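Local coordinates for delta-aminolevulinic acid dehydratase (Toxoplasma gondii ME49, PDB 3OBK), which catalyses the condensation of two molecules of 5-aminolevulinic acid into porphobilinogen, the pyrrole building block of tetrapyrrole synthesis, at the interface of chains A and B. Sequence-based numbering; all coordinates share one arbitrary frame. Chains: chain A/B, Delta-aminolevulinic acid dehydratase.

Contact 1 and contact 2 belong to the same A–B interface, and the centres of their C-alpha atoms lie about 42 Å apart. They share no residue and no secondary-structure element. Contact 1 joins the N-terminal arm of chain A to the start of helix 158-175 and a nearby loop of chain B, whereas contact 2 sets helix 293-305 of one chain against the same helix of the other. The interface is two-fold symmetric: contact 1 has a twin with the chains exchanged, while contact 2 brings like residues together. Arm embrace and central helix pair thus both join two subunits of the octamer.

Contact 1: the interface of chains A and B. Residues chain A 7, 15-17, 22; chain B 158-160, 162, 187.
A:Leu17, in an extended backbone just after strand 15-16 (phi/psi -91/118°), gives its amide N to B:Asp159 OD1, a carboxylate oxygen of the residue second in helix 158-175, at 3.1 Å. This N-H comes from well above the carboxylate plane, 69° out of it. The guanidinium of A:Arg22 takes the same carboxylate end-on. A:Arg22 NH2 meets B:Asp159 OD1 on its syn lone pair at 2.9 Å, forming a salt bridge, and A:Arg22 NH1 reaches B:Asp159 OD2 on the syn side, also at 2.9 Å and almost straight. The arginine chain is extended from CG to NE, which carries the planar end out to the aspartate, whose side chain runs roughly perpendicular to it.

A further donor to B:Asp159 OD2 comes from the same chain: B:Asn158 ND2, 3.1 Å away and nearly along the C-O axis. Each carboxylate oxygen thus accepts from at least two donors. The asparagine amide is itself fixed by B:Asp187, since B:Asn158 ND2 also donates to B:Asp187 O and B:Asn158 OD1 accepts from B:Asp187 N at 2.8 Å. B:Asn158 is therefore a second-shell residue that steadies B:Asp159, and this set of donors probably favours the charged carboxylate. A water extends the link, lying 2.9 Å from A:Arg22 NH1, in the guanidinium plane, and bonded in turn to B:Asp187 OD2.

Van der Waals contacts flank the polar core. A:Val15 CG1 lies 3.7 Å from the backbone carbonyl O of B:Asp159, and A:Leu17 CB rests near the carboxylate carbon. B:Asp159 buries 82 Å² against chain A.

In the fold, this is where the N-terminal arm of chain A lies over chain B: strand 15-16 and the segment leading to A:Arg22 cross the N-terminal end of helix 158-175 beside the B:Asp187 loop.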
# COMPACT_ATOMS: atom_id res chain seq x y z
N LEU A 7 -18.90 33.27 7.57
CA LEU A 7 -18.86 34.29 6.52
C LEU A 7 -18.23 35.56 7.04
O LEU A 7 -18.58 36.04 8.10
CB LEU A 7 -20.27 34.58 5.97
CG LEU A 7 -20.92 33.37 5.28
CD1 LEU A 7 -22.42 33.54 5.27
CD2 LEU A 7 -20.36 33.18 3.86
N VAL A 15 -19.55 39.65 0.57
CA VAL A 15 -19.62 38.41 1.33
C VAL A 15 -18.49 37.47 0.91
O VAL A 15 -18.24 37.26 -0.29
CB VAL A 15 -21.01 37.71 1.19
CG1 VAL A 15 -20.92 36.23 1.49
CG2 VAL A 15 -22.03 38.38 2.10
N TRP A 16 -17.80 36.92 1.91
CA TRP A 16 -16.60 36.13 1.68
C TRP A 16 -16.53 34.94 2.65
O TRP A 16 -16.52 35.11 3.87
CB TRP A 16 -15.36 37.04 1.82
CG TRP A 16 -14.02 36.30 1.69
CD1 TRP A 16 -13.72 35.31 0.81
CD2 TRP A 16 -12.82 36.54 2.45
NE1 TRP A 16 -12.42 34.90 0.98
CE2 TRP A 16 -11.85 35.64 1.99
CE3 TRP A 16 -12.48 37.42 3.49
CZ2 TRP A 16 -10.55 35.58 2.52
CZ3 TRP A 16 -11.18 37.37 4.02
CH2 TRP A 16 -10.23 36.46 3.53
N LEU A 17 -16.50 33.74 2.08
CA LEU A 17 -16.17 32.54 2.82
C LEU A 17 -14.65 32.36 2.69
O LEU A 17 -14.16 32.21 1.57
CB LEU A 17 -16.92 31.34 2.24
CG LEU A 17 -16.73 29.94 2.83
CD1 LEU A 17 -17.31 29.82 4.25
CD2 LEU A 17 -17.35 28.89 1.91
N ARG A 22 -10.42 25.89 -3.62
CA ARG A 22 -11.69 26.10 -4.33
C ARG A 22 -11.65 25.31 -5.65
O ARG A 22 -11.09 25.79 -6.63
CB ARG A 22 -11.89 27.59 -4.65
CG ARG A 22 -12.19 28.51 -3.48
CD ARG A 22 -12.45 29.94 -3.93
NE ARG A 22 -12.67 30.86 -2.80
CZ ARG A 22 -13.86 31.22 -2.31
NH1 ARG A 22 -14.99 30.75 -2.82
NH2 ARG A 22 -13.92 32.06 -1.27
N ASN B 158 -20.13 32.04 -5.76
CA ASN B 158 -19.99 30.97 -4.77
C ASN B 158 -20.41 31.34 -3.35
O ASN B 158 -21.19 30.63 -2.70
CB ASN B 158 -18.55 30.44 -4.74
CG ASN B 158 -18.47 29.07 -4.16
OD1 ASN B 158 -18.68 28.10 -4.87
ND2 ASN B 158 -18.19 28.96 -2.86
N ASP B 159 -19.86 32.44 -2.85
CA ASP B 159 -19.98 32.74 -1.42
C ASP B 159 -21.35 33.34 -1.06
O ASP B 159 -21.94 32.98 -0.03
CB ASP B 159 -18.79 33.59 -0.96
CG ASP B 159 -17.44 32.85 -1.16
OD1 ASP B 159 -16.38 33.48 -0.97
OD2 ASP B 159 -17.44 31.62 -1.53
N LEU B 160 -21.87 34.20 -1.94
CA LEU B 160 -23.24 34.70 -1.81
C LEU B 160 -24.24 33.55 -1.93
O LEU B 160 -25.22 33.52 -1.20
CB LEU B 160 -23.51 35.78 -2.87
CG LEU B 160 -24.81 36.56 -2.86
CD1 LEU B 160 -24.95 37.36 -1.55
CD2 LEU B 160 -24.89 37.50 -4.09
N VAL B 162 -23.63 30.48 -0.97
CA VAL B 162 -23.48 29.71 0.27
C VAL B 162 -24.23 30.39 1.43
O VAL B 162 -24.91 29.71 2.19
CB VAL B 162 -21.97 29.41 0.58
CG1 VAL B 162 -21.77 28.96 2.03
CG2 VAL B 162 -21.42 28.35 -0.43
N ASP B 187 -18.36 25.68 -3.49
CA ASP B 187 -17.21 25.31 -2.69
C ASP B 187 -17.51 25.73 -1.25
O ASP B 187 -17.99 26.86 -1.00
CB ASP B 187 -15.91 25.96 -3.18
CG ASP B 187 -15.45 25.44 -4.55
OD1 ASP B 187 -15.76 24.28 -4.94
OD2 ASP B 187 -14.73 26.22 -5.24
O HOH W 1 -15.21 28.85 -4.98

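Contact 2: the interface of chains A and B. Residues chain A 301-302, 304-305, 307; chain B 301-302, 304-305, 307.
A:Glu304 and B:Lys305 are brought together by their torsions: the glutamate CG stands anti to its carbonyl carbon (chi1 -78°) with the chain extended beyond it, while the lysine bends at chi3 and chi4 (chi4 -126°) to turn its terminal amine NZ towards the carboxylate. The result is a salt bridge and hydrogen bond in which B:Lys305 NZ lies 3.2 Å from A:Glu304 OE1, approaching from above the carboxylate plane.

The exchanged pair is modelled longer. A:Lys305 bends at chi2 instead and is straight at its end (chi4 177°), and A:Lys305 NZ stands 3.5 Å from B:Glu304 OE1, a salt bridge whose hydrogen bond is weak. A:Lys305 NZ also makes a weak hydrogen bond to the backbone carbonyl O of B:Ala301 at 3.0 Å. The differing lysine torsions suggest a local departure from exact symmetry, although both glutamates keep nearly the same conformation.

Between the salt bridges the lysine chains run antiparallel past one another, with A:Lys305 CD 3.5 Å from B:Lys305 CE. The like-charged A:Lys305 NZ and B:Lys305 NZ remain 4.7 Å apart, and the partner glutamates probably offset that repulsion. The alanines form the apolar centre: the methyls A:Ala301 CB and B:Ala301 CB lie alongside each other at 3.4 Å, A:Ala301 CB over the backbone N of B:Ala302, which implies close helix approach. At the margin, A:Tyr307 CE2 lies 3.9 Å from B:Ala301 CB. Within its own chain, A:Lys305 CB lies over one face of this ring near the rim.

In the fold, the site pairs the C-terminal ends of the two helices 293-305 across the two-fold axis, with each Tyr307 lying just beyond its helix.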
# COMPACT_ATOMS: atom_id res chain seq x y z
N ALA A 301 -34.47 3.34 -26.39
CA ALA A 301 -35.82 3.42 -25.91
C ALA A 301 -36.06 4.83 -25.45
O ALA A 301 -37.05 5.46 -25.84
CB ALA A 301 -36.05 2.46 -24.81
N ALA A 302 -35.15 5.35 -24.65
CA ALA A 302 -35.35 6.65 -24.04
C ALA A 302 -35.25 7.71 -25.07
O ALA A 302 -36.05 8.62 -25.10
CB ALA A 302 -34.35 6.89 -22.92
N GLU A 304 -35.78 7.56 -28.28
CA GLU A 304 -36.97 7.52 -29.16
C GLU A 304 -38.17 8.20 -28.54
O GLU A 304 -38.91 8.88 -29.25
CB GLU A 304 -37.33 6.10 -29.58
CG GLU A 304 -36.42 5.60 -30.70
CD GLU A 304 -36.44 4.10 -30.91
OE1 GLU A 304 -36.83 3.34 -29.99
OE2 GLU A 304 -36.05 3.68 -32.03
N LYS A 305 -38.39 8.06 -27.24
CA LYS A 305 -39.51 8.75 -26.60
C LYS A 305 -39.17 10.20 -26.27
O LYS A 305 -40.05 10.97 -25.92
CB LYS A 305 -39.98 8.00 -25.36
CG LYS A 305 -41.02 6.89 -25.66
CD LYS A 305 -40.62 5.59 -24.99
CE LYS A 305 -41.83 4.64 -24.65
NZ LYS A 305 -41.41 3.32 -24.03
N TYR A 307 -37.12 11.23 -23.82
CA TYR A 307 -36.83 11.44 -22.41
C TYR A 307 -35.42 11.99 -22.21
O TYR A 307 -35.20 12.85 -21.35
CB TYR A 307 -36.99 10.15 -21.61
CG TYR A 307 -38.34 9.45 -21.69
CD1 TYR A 307 -39.55 10.15 -21.94
CD2 TYR A 307 -38.43 8.09 -21.50
CE1 TYR A 307 -40.78 9.48 -22.01
CE2 TYR A 307 -39.62 7.43 -21.57
CZ TYR A 307 -40.78 8.11 -21.83
OH TYR A 307 -41.93 7.39 -21.89
N ALA B 301 -38.32 3.01 -20.27
CA ALA B 301 -38.62 3.08 -21.70
C ALA B 301 -38.45 1.72 -22.37
O ALA B 301 -39.31 1.31 -23.14
CB ALA B 301 -37.77 4.13 -22.39
N ALA B 302 -37.33 1.05 -22.09
CA ALA B 302 -37.03 -0.22 -22.71
C ALA B 302 -37.97 -1.30 -22.20
O ALA B 302 -38.32 -2.21 -22.95
CB ALA B 302 -35.60 -0.61 -22.45
N GLU B 304 -41.17 -0.84 -21.28
CA GLU B 304 -42.49 -0.62 -21.91
C GLU B 304 -42.49 -1.11 -23.34
O GLU B 304 -43.51 -1.54 -23.83
CB GLU B 304 -42.91 0.87 -21.86
CG GLU B 304 -43.43 1.27 -20.48
CD GLU B 304 -43.52 2.79 -20.23
OE1 GLU B 304 -42.82 3.60 -20.89
OE2 GLU B 304 -44.30 3.16 -19.31
N LYS B 305 -41.34 -1.03 -24.00
CA LYS B 305 -41.23 -1.51 -25.37
C LYS B 305 -41.02 -3.01 -25.43
O LYS B 305 -41.17 -3.58 -26.49
CB LYS B 305 -40.10 -0.78 -26.09
CG LYS B 305 -40.58 0.53 -26.72
CD LYS B 305 -39.42 1.36 -27.27
CE LYS B 305 -39.63 2.90 -27.08
NZ LYS B 305 -39.52 3.70 -28.35
N TYR B 307 -38.12 -4.59 -24.47
CA TYR B 307 -36.74 -4.94 -24.82
C TYR B 307 -36.00 -5.61 -23.69
O TYR B 307 -35.09 -6.42 -23.92
CB TYR B 307 -35.93 -3.71 -25.19
CG TYR B 307 -36.45 -2.87 -26.30
CD1 TYR B 307 -37.40 -3.35 -27.23
CD2 TYR B 307 -36.01 -1.59 -26.43
CE1 TYR B 307 -37.86 -2.52 -28.28
CE2 TYR B 307 -36.43 -0.78 -27.44
CZ TYR B 307 -37.35 -1.22 -28.37
OH TYR B 307 -37.72 -0.31 -29.35